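Local coordinates for protein GH5 (Bacteroidetes bacterium AC2a, PDB 4YHE) that probably hydrolyses beta-1,4-glucosidic bonds of cellulose or related beta-glucans, as a family 5 glycoside hydrolase linked with a polysaccharide utilization locus, at residues A[48-52]-A[53-57]; A[84-87]-A[88-92]; A[128-131]-A[132-135]; A[138-141]-A[142-146]. One frame throughout, in Å; residues are numbered along the deposited sequence.

Contact 1 (A[48-52]-A[53-57]); sequences NGLAK and AGFRS
A53 N donates to G49 O at 3.0 Å as the last turn of helix 44-53 closes. The chain then leaves the helix at G54, which has a positive phi of 105°. G54 N bonds to A51 O at 3.1 Å, coming from above the carbonyl plane. F55 N reaches back to L50 O over 3.2 Å, with an N-H...O angle of 144°. L50 O also takes weak bonds from A53 N and G54 N. With G54 at positive phi, the bonds F55 N to L50 O and G54 N to A51 O make a Schellman motif. A CB at G54 would crowd A53 O at these backbone angles, which calls for glycine. The motif leads the chain on to strand 57-60 of the beta/alpha barrel. A water bridges the turn, donating to A51 O and F55 O. Among the side chains, L50 and F55 meet at an angle, with L50 CD2 4.1 Å from F55 CD2. F55 CG lies anti to its carbonyl carbon (chi1 -69°), which sets the ring edge beside L50 O, with F55 CD2 3.5 Å from that oxygen. W18 and I346 touch both L50 and F55, and V361 of helix 357-369 packs on A53 and F55.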
loop_
_atom_site.group_PDB
_atom_site.type_symbol
_atom_site.label_atom_id
_atom_site.label_comp_id
_atom_site.label_asym_id
_atom_site.label_seq_id
_atom_site.Cartn_x
_atom_site.Cartn_y
_atom_site.Cartn_z
ATOM N N ASN A 48 -3.497 0.478 19.366
ATOM C CA ASN A 48 -4.403 1.366 20.121
ATOM C C ASN A 48 -4.213 2.841 19.719
ATOM O O ASN A 48 -5.181 3.606 19.549
ATOM C CB ASN A 48 -4.151 1.196 21.639
ATOM C CG ASN A 48 -4.584 -0.176 22.172
ATOM O OD1 ASN A 48 -5.219 -0.974 21.487
ATOM N ND2 ASN A 48 -4.268 -0.427 23.430
ATOM N N GLY A 49 -2.953 3.232 19.557
ATOM C CA GLY A 49 -2.596 4.574 19.123
ATOM C C GLY A 49 -3.205 4.906 17.782
ATOM O O GLY A 49 -3.747 5.994 17.598
ATOM N N LEU A 50 -3.137 3.955 16.848
ATOM C CA LEU A 50 -3.688 4.168 15.524
ATOM C C LEU A 50 -5.216 4.404 15.591
ATOM O O LEU A 50 -5.717 5.334 14.993
ATOM C CB LEU A 50 -3.406 2.982 14.620
ATOM C CG LEU A 50 -1.910 2.636 14.464
ATOM C CD1 LEU A 50 -1.797 1.474 13.500
ATOM C CD2 LEU A 50 -1.131 3.830 13.966
ATOM N N ALA A 51 -5.923 3.558 16.323
ATOM C CA ALA A 51 -7.382 3.668 16.412
ATOM C C ALA A 51 -7.800 4.952 17.085
ATOM O O ALA A 51 -8.706 5.628 16.626
ATOM C CB ALA A 51 -7.968 2.469 17.148
ATOM N N LYS A 52 -7.090 5.314 18.138
ATOM C CA LYS A 52 -7.317 6.575 18.854
ATOM C C LYS A 52 -7.127 7.810 17.987
ATOM O O LYS A 52 -7.829 8.816 18.150
ATOM C CB LYS A 52 -6.368 6.642 20.042
ATOM C CG LYS A 52 -6.483 7.890 20.879
ATOM C CD LYS A 52 -5.774 7.660 22.207
ATOM C CE LYS A 52 -5.522 8.959 22.955
ATOM N NZ LYS A 52 -6.808 9.655 23.208
ATOM N N ALA A 53 -6.186 7.734 17.036
ATOM C CA ALA A 53 -5.932 8.849 16.141
ATOM C C ALA A 53 -7.003 9.004 15.071
ATOM O O ALA A 53 -7.058 10.053 14.423
ATOM C CB ALA A 53 -4.579 8.688 15.465
ATOM N N GLY A 54 -7.772 7.944 14.840
ATOM C CA GLY A 54 -8.794 7.888 13.795
ATOM C C GLY A 54 -8.519 7.088 12.537
ATOM O O GLY A 54 -9.307 7.117 11.595
ATOM N N PHE A 55 -7.402 6.355 12.489
ATOM C CA PHE A 55 -7.178 5.454 11.415
ATOM C C PHE A 55 -8.193 4.325 11.485
ATOM O O PHE A 55 -8.461 3.783 12.559
ATOM C CB PHE A 55 -5.740 4.886 11.488
ATOM C CG PHE A 55 -4.682 5.901 11.197
ATOM C CD1 PHE A 55 -4.508 6.385 9.893
ATOM C CD2 PHE A 55 -3.837 6.352 12.178
ATOM C CE1 PHE A 55 -3.512 7.294 9.604
ATOM C CE2 PHE A 55 -2.848 7.284 11.892
ATOM C CZ PHE A 55 -2.682 7.754 10.607
ATOM N N ARG A 56 -8.775 3.960 10.344
ATOM C CA ARG A 56 -9.691 2.827 10.277
ATOM C C ARG A 56 -9.064 1.529 9.859
ATOM O O ARG A 56 -9.674 0.461 9.966
ATOM C CB ARG A 56 -10.836 3.158 9.318
ATOM C CG ARG A 56 -11.759 4.286 9.823
ATOM C CD ARG A 56 -12.793 4.628 8.750
ATOM N NE ARG A 56 -13.688 5.744 9.090
ATOM C CZ ARG A 56 -14.957 5.604 9.497
ATOM N NH1 ARG A 56 -15.508 4.400 9.645
ATOM N NH2 ARG A 56 -15.677 6.683 9.786
ATOM N N SER A 57 -7.862 1.598 9.309
ATOM C CA SER A 57 -7.231 0.409 8.789
ATOM C C SER A 57 -5.736 0.444 9.060
ATOM O O SER A 57 -5.146 1.500 9.326
ATOM C CB SER A 57 -7.465 0.321 7.278
ATOM O OG SER A 57 -7.197 1.567 6.639
HETATM O O HOH W 1 -10.522 4.473 14.536
#

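Contact 2 (A[84-87]-A[88-92]); sequences VDEL and VHMAH
D85 O receives two hydrogen bonds from H89, one from the backbone and one from the ring. H89 N reaches it at 3.1 Å and H89 ND1 at 2.9 Å, from opposite faces of the carbonyl plane. The H89 ring can do this because CG lies anti to its carbonyl carbon (chi1 -73°), which swings ND1 back over the preceding turn. D85 OD1 lies at the edge of the H89 ring, 2.7 Å from H89 ND1. The carboxylate and ring planes are 50° apart. Both side chains have further partners: D85 OD2 forms a salt bridge with R149, and H89 NE2 bonds to D153. With an alanine here in place of H89, D85 O would probably keep its backbone donor alone, and D153 would lose its ring partner. Regular helix bonds run alongside, from V88 N to V84 O, M90 N to E86 O and A91 N to L87 O. The apolar contacts are looser. V84 CG1 is 4.3 Å from V88 CG2, and L87 CD2 is 4.4 Å from M90 SD. V88 CG1 sits over one face of the H89 ring, near its rim. Helix 78-93 is the crossover between strands 57-60 and 97-101. V88 and A91 pack on strand 97-101. L87, M90 and A91 meet F47 of the neighbouring helix 44-53.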
loop_
_atom_site.group_PDB
_atom_site.type_symbol
_atom_site.label_atom_id
_atom_site.label_comp_id
_atom_site.label_asym_id
_atom_site.label_seq_id
_atom_site.Cartn_x
_atom_site.Cartn_y
_atom_site.Cartn_z
ATOM N N VAL A 84 3.155 -12.683 12.670
ATOM C CA VAL A 84 2.172 -12.097 11.755
ATOM C C VAL A 84 0.768 -12.284 12.341
ATOM O O VAL A 84 0.002 -11.307 12.441
ATOM C CB VAL A 84 2.224 -12.684 10.333
ATOM C CG1 VAL A 84 1.131 -12.044 9.470
ATOM C CG2 VAL A 84 3.578 -12.460 9.708
ATOM N N ASP A 85 0.475 -13.514 12.796
ATOM C CA ASP A 85 -0.808 -13.845 13.456
ATOM C C ASP A 85 -1.069 -12.946 14.652
ATOM O O ASP A 85 -2.169 -12.408 14.812
ATOM C CB ASP A 85 -0.778 -15.332 13.892
ATOM C CG ASP A 85 -2.146 -15.911 14.255
ATOM O OD1 ASP A 85 -3.142 -15.187 14.443
ATOM O OD2 ASP A 85 -2.178 -17.163 14.363
ATOM N N GLU A 86 -0.054 -12.773 15.490
ATOM C CA GLU A 86 -0.200 -11.937 16.696
ATOM C C GLU A 86 -0.471 -10.476 16.374
ATOM O O GLU A 86 -1.362 -9.846 16.963
ATOM C CB GLU A 86 1.049 -12.042 17.596
ATOM C CG GLU A 86 1.087 -13.303 18.452
ATOM C CD GLU A 86 0.853 -13.049 19.956
ATOM O OE1 GLU A 86 1.429 -12.086 20.545
ATOM O OE2 GLU A 86 0.102 -13.847 20.562
ATOM N N LEU A 87 0.287 -9.933 15.428
ATOM C CA LEU A 87 0.095 -8.521 15.027
ATOM C C LEU A 87 -1.306 -8.257 14.463
ATOM O O LEU A 87 -1.968 -7.268 14.829
ATOM C CB LEU A 87 1.140 -8.148 13.981
ATOM C CG LEU A 87 2.578 -8.099 14.501
ATOM C CD1 LEU A 87 3.525 -8.086 13.325
ATOM C CD2 LEU A 87 2.759 -6.885 15.392
ATOM N N VAL A 88 -1.735 -9.159 13.580
ATOM C CA VAL A 88 -3.056 -9.112 12.976
ATOM C C VAL A 88 -4.118 -9.036 14.073
ATOM O O VAL A 88 -5.048 -8.231 14.022
ATOM C CB VAL A 88 -3.249 -10.366 12.082
ATOM C CG1 VAL A 88 -4.697 -10.665 11.785
ATOM C CG2 VAL A 88 -2.490 -10.201 10.783
ATOM N N HIS A 89 -3.956 -9.870 15.094
ATOM C CA HIS A 89 -4.965 -9.917 16.166
ATOM C C HIS A 89 -4.882 -8.784 17.168
ATOM O O HIS A 89 -5.919 -8.378 17.717
ATOM C CB HIS A 89 -4.998 -11.331 16.775
ATOM C CG HIS A 89 -5.635 -12.332 15.868
ATOM N ND1 HIS A 89 -4.910 -13.175 15.047
ATOM C CD2 HIS A 89 -6.943 -12.567 15.586
ATOM C CE1 HIS A 89 -5.746 -13.912 14.339
ATOM N NE2 HIS A 89 -6.983 -13.557 14.644
ATOM N N MET A 90 -3.694 -8.184 17.362
ATOM C CA MET A 90 -3.613 -6.907 18.096
ATOM C C MET A 90 -4.384 -5.803 17.372
ATOM O O MET A 90 -5.143 -5.033 17.983
ATOM C CB MET A 90 -2.163 -6.442 18.279
ATOM C CG MET A 90 -1.263 -7.349 19.104
ATOM S SD MET A 90 0.431 -6.730 19.074
ATOM C CE MET A 90 1.296 -7.876 20.150
ATOM N N ALA A 91 -4.161 -5.712 16.057
ATOM C CA ALA A 91 -4.874 -4.757 15.216
ATOM C C ALA A 91 -6.404 -4.940 15.317
ATOM O O ALA A 91 -7.143 -3.955 15.448
ATOM C CB ALA A 91 -4.427 -4.914 13.771
ATOM N N HIS A 92 -6.850 -6.194 15.264
ATOM C CA HIS A 92 -8.273 -6.536 15.353
ATOM C C HIS A 92 -8.818 -6.142 16.706
ATOM O O HIS A 92 -9.919 -5.578 16.816
ATOM C CB HIS A 92 -8.487 -8.031 15.121
ATOM C CG HIS A 92 -9.924 -8.462 15.151
ATOM N ND1 HIS A 92 -10.925 -7.799 14.466
ATOM C CD2 HIS A 92 -10.522 -9.519 15.763
ATOM C CE1 HIS A 92 -12.079 -8.410 14.682
ATOM N NE2 HIS A 92 -11.859 -9.462 15.456
#

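Contact 3 (A[128-131]-A[132-135]); sequences SEER and NQLI
R131 lays its side chain across the end of I135. R131 NE is 3.8 Å from I135 CD1, and R131 CG is 4.0 Å from the same methyl. The arginine starts with CG anti to its backbone N (chi1 -176°) and then bends at chi2 (65°), which carries NE over I135. Its far end makes a weak hydrogen bond from NH2 to W119 O. E129 bends in the same way at chi2 and brings its carboxylate back toward the next turn. There E129 OE1 takes a weak but straight bond from N132 ND2 at 3.4 Å, with the two flat groups turned 84° apart. The stronger partners of the N132 amide lie on helix 181-199, where OD1 accepts from W189 NE1 and ND2 donates to E188. This buried amide therefore has partners at both ends. The Q133 amide crosses E129 at nearly a right angle, with Q133 NE2 3.8 Å from E129 OE2. I135 also packs on A125 and W189. Along the backbone, N132 N donates to S128 O at 2.9 Å, and I135 N to R131 O at 3.0 Å. S128 OG accepts from R131 N at 3.1 Å. S128 is thus the N-cap of helix 129-149, a serine cap at the start of an outer helix of the beta/alpha barrel, just after helix 122-127.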
loop_
_atom_site.group_PDB
_atom_site.type_symbol
_atom_site.label_atom_id
_atom_site.label_comp_id
_atom_site.label_asym_id
_atom_site.label_seq_id
_atom_site.Cartn_x
_atom_site.Cartn_y
_atom_site.Cartn_z
ATOM N N SER A 128 11.802 -17.101 -18.793
ATOM C CA SER A 128 11.656 -18.551 -18.723
ATOM C C SER A 128 10.314 -18.997 -18.162
ATOM O O SER A 128 10.015 -18.756 -16.990
ATOM C CB SER A 128 12.767 -19.140 -17.848
ATOM O OG SER A 128 12.525 -20.518 -17.610
ATOM N N GLU A 129 9.542 -19.729 -18.958
ATOM C CA GLU A 129 8.264 -20.234 -18.488
ATOM C C GLU A 129 8.444 -21.290 -17.395
ATOM O O GLU A 129 7.581 -21.437 -16.517
ATOM C CB GLU A 129 7.426 -20.772 -19.649
ATOM C CG GLU A 129 6.092 -21.399 -19.253
ATOM C CD GLU A 129 5.103 -20.420 -18.633
ATOM O OE1 GLU A 129 5.310 -19.180 -18.702
ATOM O OE2 GLU A 129 4.096 -20.903 -18.075
ATOM N N GLU A 130 9.553 -22.033 -17.436
ATOM C CA GLU A 130 9.825 -22.962 -16.350
ATOM C C GLU A 130 10.153 -22.209 -15.052
ATOM O O GLU A 130 9.792 -22.645 -13.983
ATOM C CB GLU A 130 10.927 -23.945 -16.733
ATOM C CG GLU A 130 10.542 -24.763 -17.969
ATOM C CD GLU A 130 11.434 -25.969 -18.207
ATOM O OE1 GLU A 130 10.909 -27.000 -18.688
ATOM O OE2 GLU A 130 12.654 -25.885 -17.930
ATOM N N ARG A 131 10.804 -21.057 -15.134
ATOM C CA ARG A 131 10.996 -20.248 -13.916
ATOM C C ARG A 131 9.649 -19.675 -13.408
ATOM O O ARG A 131 9.361 -19.663 -12.205
ATOM C CB ARG A 131 12.025 -19.143 -14.155
ATOM C CG ARG A 131 12.375 -18.311 -12.925
ATOM C CD ARG A 131 13.089 -19.114 -11.819
ATOM N NE ARG A 131 13.037 -18.391 -10.550
ATOM C CZ ARG A 131 13.885 -17.449 -10.142
ATOM N NH1 ARG A 131 14.933 -17.086 -10.876
ATOM N NH2 ARG A 131 13.669 -16.857 -8.960
ATOM N N ASN A 132 8.821 -19.238 -14.338
ATOM C CA ASN A 132 7.502 -18.700 -14.007
ATOM C C ASN A 132 6.637 -19.742 -13.284
ATOM O O ASN A 132 5.978 -19.441 -12.275
ATOM C CB ASN A 132 6.818 -18.198 -15.295
ATOM C CG ASN A 132 5.579 -17.361 -15.020
ATOM O OD1 ASN A 132 5.422 -16.796 -13.945
ATOM N ND2 ASN A 132 4.694 -17.280 -16.004
ATOM N N GLN A 133 6.651 -20.965 -13.799
ATOM C CA GLN A 133 5.992 -22.101 -13.151
ATOM C C GLN A 133 6.460 -22.327 -11.708
ATOM O O GLN A 133 5.639 -22.605 -10.843
ATOM C CB GLN A 133 6.207 -23.403 -13.966
ATOM C CG GLN A 133 5.183 -23.623 -15.083
ATOM C CD GLN A 133 5.651 -24.556 -16.216
ATOM O OE1 GLN A 133 6.659 -25.276 -16.107
ATOM N NE2 GLN A 133 4.909 -24.536 -17.320
ATOM N N LEU A 134 7.766 -22.249 -11.467
ATOM C CA LEU A 134 8.325 -22.421 -10.114
ATOM C C LEU A 134 7.868 -21.323 -9.160
ATOM O O LEU A 134 7.538 -21.590 -7.999
ATOM C CB LEU A 134 9.858 -22.380 -10.142
ATOM C CG LEU A 134 10.661 -23.574 -10.662
ATOM C CD1 LEU A 134 12.149 -23.242 -10.579
ATOM C CD2 LEU A 134 10.351 -24.828 -9.866
ATOM N N ILE A 135 7.895 -20.086 -9.654
ATOM C CA ILE A 135 7.535 -18.929 -8.837
ATOM C C ILE A 135 6.056 -19.083 -8.480
ATOM O O ILE A 135 5.645 -18.850 -7.337
ATOM C CB ILE A 135 7.850 -17.612 -9.585
ATOM C CG1 ILE A 135 9.357 -17.385 -9.582
ATOM C CG2 ILE A 135 7.109 -16.422 -8.970
ATOM C CD1 ILE A 135 9.845 -16.375 -10.589
#

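Contact 4 (A[138-141]-A[142-146]); sequences ELTM and IWLQI
Q145 NE2 stands above the M141 carbonyl plane and donates to M141 O at 3.0 Å. Q145 N comes to M141 O from the other face, at 3.2 Å. M141 O itself lies in the plane of the Q145 amide. Q145 CG is anti to its carbonyl carbon (chi1 -71°), and the extended chain beyond it places NE2 over the preceding turn. NE2 also donates to Y74 O, and OE1 accepts from I76 N. A leucine here in place of Q145 would probably leave M141 O with its backbone donor alone, and Y74 O and I76 N without these partners. The backbone donors I142 N, W143 N and L144 N are met by E138 O, L139 O and T140 O. T140 OG1 bonds to K136 O, one turn earlier. The buried W143 NE1 donates to T161 O. The apolar parts run side by side. E138 CG is 3.9 Å from I142 CD1, and T140 CG2 is 4.0 Å from L144 CD1. One face of the W143 ring carries I146 CD1 near its rim, and the ring also meets F159. W143 further packs on C193, A196 and I197 of helix 181-199. This is the arrangement of an outer helix of the beta/alpha barrel, with W143 packed between strand 157-160 and helix 181-199.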
loop_
_atom_site.group_PDB
_atom_site.type_symbol
_atom_site.label_atom_id
_atom_site.label_comp_id
_atom_site.label_asym_id
_atom_site.label_seq_id
_atom_site.Cartn_x
_atom_site.Cartn_y
_atom_site.Cartn_z
ATOM N N GLU A 138 5.553 -21.633 -5.653
ATOM C CA GLU A 138 5.934 -21.019 -4.357
ATOM C C GLU A 138 4.825 -20.075 -3.865
ATOM O O GLU A 138 4.404 -20.155 -2.702
ATOM C CB GLU A 138 7.312 -20.345 -4.440
ATOM C CG GLU A 138 7.820 -19.794 -3.111
ATOM C CD GLU A 138 9.323 -19.528 -3.037
ATOM O OE1 GLU A 138 10.102 -19.795 -4.010
ATOM O OE2 GLU A 138 9.746 -19.063 -1.946
ATOM N N LEU A 139 4.297 -19.252 -4.776
ATOM C CA LEU A 139 3.186 -18.344 -4.456
ATOM C C LEU A 139 1.972 -19.101 -3.958
ATOM O O LEU A 139 1.342 -18.718 -2.972
ATOM C CB LEU A 139 2.808 -17.467 -5.684
ATOM C CG LEU A 139 3.690 -16.243 -5.996
ATOM C CD1 LEU A 139 3.313 -15.654 -7.339
ATOM C CD2 LEU A 139 3.581 -15.168 -4.908
ATOM N N THR A 140 1.637 -20.184 -4.647
ATOM C CA THR A 140 0.541 -21.027 -4.234
ATOM C C THR A 140 0.768 -21.626 -2.830
ATOM O O THR A 140 -0.110 -21.546 -1.962
ATOM C CB THR A 140 0.277 -22.145 -5.276
ATOM O OG1 THR A 140 -0.012 -21.549 -6.560
ATOM C CG2 THR A 140 -0.865 -23.009 -4.849
ATOM N N MET A 141 1.936 -22.219 -2.598
ATOM C CA MET A 141 2.210 -22.812 -1.277
ATOM C C MET A 141 2.189 -21.777 -0.142
ATOM O O MET A 141 1.697 -22.047 0.974
ATOM C CB MET A 141 3.562 -23.534 -1.318
ATOM C CG MET A 141 3.571 -24.760 -2.234
ATOM S SD MET A 141 2.334 -26.010 -1.776
ATOM C CE MET A 141 0.848 -25.603 -2.671
ATOM N N ILE A 142 2.700 -20.579 -0.431
ATOM C CA ILE A 142 2.740 -19.543 0.562
ATOM C C ILE A 142 1.347 -19.049 0.897
ATOM O O ILE A 142 0.951 -19.032 2.079
ATOM C CB ILE A 142 3.674 -18.378 0.155
ATOM C CG1 ILE A 142 5.121 -18.858 0.194
ATOM C CG2 ILE A 142 3.472 -17.193 1.101
ATOM C CD1 ILE A 142 6.110 -17.817 -0.263
ATOM N N TRP A 143 0.579 -18.672 -0.115
ATOM C CA TRP A 143 -0.765 -18.190 0.134
ATOM C C TRP A 143 -1.701 -19.263 0.730
ATOM O O TRP A 143 -2.593 -18.950 1.517
ATOM C CB TRP A 143 -1.361 -17.513 -1.121
ATOM C CG TRP A 143 -0.975 -16.061 -1.191
ATOM C CD1 TRP A 143 -0.227 -15.444 -2.160
ATOM C CD2 TRP A 143 -1.299 -15.051 -0.237
ATOM N NE1 TRP A 143 -0.110 -14.127 -1.896
ATOM C CE2 TRP A 143 -0.718 -13.847 -0.700
ATOM C CE3 TRP A 143 -1.998 -15.047 0.976
ATOM C CZ2 TRP A 143 -0.802 -12.649 0.009
ATOM C CZ3 TRP A 143 -2.125 -13.837 1.670
ATOM C CH2 TRP A 143 -1.521 -12.649 1.182
ATOM N N LEU A 144 -1.494 -20.517 0.361
ATOM C CA LEU A 144 -2.252 -21.597 0.986
ATOM C C LEU A 144 -2.013 -21.631 2.498
ATOM O O LEU A 144 -2.960 -21.732 3.265
ATOM C CB LEU A 144 -1.857 -22.936 0.378
ATOM C CG LEU A 144 -2.586 -23.390 -0.879
ATOM C CD1 LEU A 144 -1.960 -24.697 -1.368
ATOM C CD2 LEU A 144 -4.080 -23.583 -0.609
ATOM N N GLN A 145 -0.749 -21.521 2.912
ATOM C CA GLN A 145 -0.396 -21.565 4.339
ATOM C C GLN A 145 -0.948 -20.381 5.085
ATOM O O GLN A 145 -1.512 -20.527 6.185
ATOM C CB GLN A 145 1.120 -21.634 4.510
ATOM C CG GLN A 145 1.705 -22.969 4.111
ATOM C CD GLN A 145 3.208 -22.966 4.098
ATOM O OE1 GLN A 145 3.849 -23.073 5.152
ATOM N NE2 GLN A 145 3.793 -22.855 2.912
ATOM N N ILE A 146 -0.795 -19.191 4.484
ATOM C CA ILE A 146 -1.291 -17.995 5.079
ATOM C C ILE A 146 -2.788 -18.084 5.255
ATOM O O ILE A 146 -3.299 -17.774 6.320
ATOM C CB ILE A 146 -0.933 -16.722 4.266
ATOM C CG1 ILE A 146 0.574 -16.491 4.295
ATOM C CG2 ILE A 146 -1.667 -15.519 4.816
ATOM C CD1 ILE A 146 1.086 -15.463 3.304
#

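Contacts 2, 3 and 4 lie on outer helices of the barrel; contact 1 spans a helix end and the loop to strand 57-60. Contact 4 has no exposed residue among those that touch, contacts 1 and 2 have one each, and contact 3, farthest from the chain's centre, has four. In contact 1 backbone bonds and a glycine end the helix. Contact 3 is at a helix start, with charged and amide groups. Contacts 2 and 4 lie within helices, and in each a side-chain N-H joins the backbone N-H on one carbonyl: histidine in contact 2, glutamine in contact 4. Contacts 1 and 2 sit on neighbouring helices, 3 and 4 on one.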